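Local coordinates for protein 2-oxoglutarate-dependent dioxygenase DAO (Oryza sativa subsp. indica, PDB 6KUN) that probably catalyses the irreversible oxidation of the auxin indole-3-acetic acid to inactive 2-oxoindole-3-acetic acid, using iron(II) and 2-oxoglutarate, at residues S37-P42 / G209-N214. Sequence-based numbering, arbitrary orientation.
Sequences SGHGVP and GSFVVN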
loop_
_atom_site.group_PDB
_atom_site.type_symbol
_atom_site.label_atom_id
_atom_site.label_comp_id
_atom_site.label_asym_id
_atom_site.label_seq_id
_atom_site.Cartn_x
_atom_site.Cartn_y
_atom_site.Cartn_z
ATOM N N SER B 37 0.490 -15.193 -6.019
ATOM C CA SER B 37 1.300 -14.198 -6.710
ATOM C C SER B 37 1.271 -14.546 -8.185
ATOM O O SER B 37 0.666 -15.545 -8.608
ATOM C CB SER B 37 2.731 -14.231 -6.199
ATOM O OG SER B 37 3.266 -15.526 -6.489
ATOM N N GLY B 38 1.982 -13.736 -8.976
ATOM C CA GLY B 38 2.079 -13.995 -10.403
ATOM C C GLY B 38 0.757 -13.916 -11.107
ATOM O O GLY B 38 0.563 -14.569 -12.142
ATOM N N HIS B 39 -0.167 -13.124 -10.568
ATOM C CA HIS B 39 -1.540 -13.062 -11.030
ATOM C C HIS B 39 -1.748 -12.046 -12.143
ATOM O O HIS B 39 -2.834 -12.014 -12.744
ATOM C CB HIS B 39 -2.423 -12.703 -9.831
ATOM C CG HIS B 39 -1.888 -11.555 -9.045
ATOM N ND1 HIS B 39 -1.779 -10.286 -9.579
ATOM C CD2 HIS B 39 -1.332 -11.498 -7.812
ATOM C CE1 HIS B 39 -1.237 -9.482 -8.678
ATOM N NE2 HIS B 39 -0.953 -10.194 -7.601
ATOM N N GLY B 40 -0.769 -11.189 -12.391
ATOM C CA GLY B 40 -0.811 -10.295 -13.517
ATOM C C GLY B 40 -1.675 -9.062 -13.370
ATOM O O GLY B 40 -1.801 -8.314 -14.352
ATOM N N VAL B 41 -2.303 -8.837 -12.214
ATOM C CA VAL B 41 -3.030 -7.576 -11.991
ATOM C C VAL B 41 -1.970 -6.501 -11.779
ATOM O O VAL B 41 -1.143 -6.594 -10.849
ATOM C CB VAL B 41 -3.988 -7.638 -10.795
ATOM C CG1 VAL B 41 -4.873 -6.396 -10.755
ATOM C CG2 VAL B 41 -4.873 -8.879 -10.864
ATOM N N PRO B 42 -1.924 -5.483 -12.620
ATOM C CA PRO B 42 -0.793 -4.549 -12.581
ATOM C C PRO B 42 -0.839 -3.692 -11.314
ATOM O O PRO B 42 -1.924 -3.411 -10.795
ATOM C CB PRO B 42 -0.961 -3.708 -13.855
ATOM C CG PRO B 42 -2.341 -4.018 -14.397
ATOM C CD PRO B 42 -2.741 -5.352 -13.855
ATOM N N GLY B 209 -0.056 -6.500 -2.683
ATOM C CA GLY B 209 -0.052 -6.960 -4.057
ATOM C C GLY B 209 -0.366 -8.426 -4.275
ATOM O O GLY B 209 -0.361 -8.869 -5.435
ATOM N N SER B 210 -0.598 -9.208 -3.212
ATOM C CA SER B 210 -0.991 -10.606 -3.338
ATOM C C SER B 210 -2.466 -10.734 -2.978
ATOM O O SER B 210 -3.040 -9.866 -2.311
ATOM C CB SER B 210 -0.195 -11.527 -2.418
ATOM O OG SER B 210 -0.804 -11.585 -1.132
ATOM N N PHE B 211 -3.069 -11.821 -3.456
ATOM C CA PHE B 211 -4.474 -12.149 -3.201
ATOM C C PHE B 211 -4.520 -13.422 -2.360
ATOM O O PHE B 211 -3.602 -14.232 -2.400
ATOM C CB PHE B 211 -5.238 -12.343 -4.532
ATOM C CG PHE B 211 -5.356 -11.073 -5.376
ATOM C CD1 PHE B 211 -6.379 -10.190 -5.180
ATOM C CD2 PHE B 211 -4.471 -10.826 -6.410
ATOM C CE1 PHE B 211 -6.514 -9.023 -5.943
ATOM C CE2 PHE B 211 -4.597 -9.665 -7.195
ATOM C CZ PHE B 211 -5.625 -8.761 -6.954
ATOM N N VAL B 212 -5.576 -13.563 -1.581
ATOM C CA VAL B 212 -5.895 -14.796 -0.858
ATOM C C VAL B 212 -7.019 -15.501 -1.585
ATOM O O VAL B 212 -8.005 -14.859 -1.975
ATOM C CB VAL B 212 -6.292 -14.470 0.594
ATOM C CG1 VAL B 212 -6.656 -15.721 1.360
ATOM C CG2 VAL B 212 -5.176 -13.700 1.271
ATOM N N VAL B 213 -6.900 -16.818 -1.746
ATOM C CA VAL B 213 -7.939 -17.651 -2.319
ATOM C C VAL B 213 -8.481 -18.584 -1.243
ATOM O O VAL B 213 -7.710 -19.228 -0.520
ATOM C CB VAL B 213 -7.423 -18.442 -3.534
ATOM C CG1 VAL B 213 -8.584 -19.279 -4.128
ATOM C CG2 VAL B 213 -6.805 -17.485 -4.562
ATOM N N ASN B 214 -9.804 -18.630 -1.105
ATOM C CA ASN B 214 -10.457 -19.563 -0.182
ATOM C C ASN B 214 -11.395 -20.487 -0.937
ATOM O O ASN B 214 -12.171 -20.043 -1.808
ATOM C CB ASN B 214 -11.305 -18.784 0.893
ATOM C CG ASN B 214 -10.424 -18.071 1.912
ATOM O OD1 ASN B 214 -9.251 -18.376 2.061
ATOM N ND2 ASN B 214 -11.013 -17.103 2.609
#
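Phe211 turns the CD2-CE2 edge of its ring onto one face of the His39 imidazole, a T-shaped pair with planes at 80° and centroids 4.7 Å apart. CE2 of Phe211 sits over the centre of the imidazole, while CD2 of Phe211 comes to 3.5 Å from CD2 of His39. Both ring nitrogens of the histidine have a hydrogen-bond partner close to the ring plane, which helps to fix the rotation of the ring. NE2 of His39 donates to the carbonyl O of Gly209 at 2.6 Å, nearly along the C=O axis, with an N-H...O angle of 157°. In the same ring plane, ND1 of His39 accepts the backbone N-H of Val41 at 3.1 Å, so a neutral imidazole protonated on NE2 would account for both bonds. CG of His39 lies between its own backbone N and carbonyl carbon (chi1 48°), bringing the ring back beside Val41 N. Histidine suits this place, offering a donor, an acceptor and a flat face together; buried Phe211 supplies an apolar ring edge. Branched, buried Val41 lays its CG2 methyl against CE2 of Phe211 at 3.8 Å, and Leu127 of helix 111-138 touches the side chains of both His39 and Phe211. Gly38, Gly40 and Gly209 adopt positive phi, easily reached without a side chain. The contact ties loop 38-42, after strand 33-37, to the start of its antiparallel neighbour 211-215, joining the N-terminal region to the jelly-roll core of a 2-oxoglutarate-dependent dioxygenase.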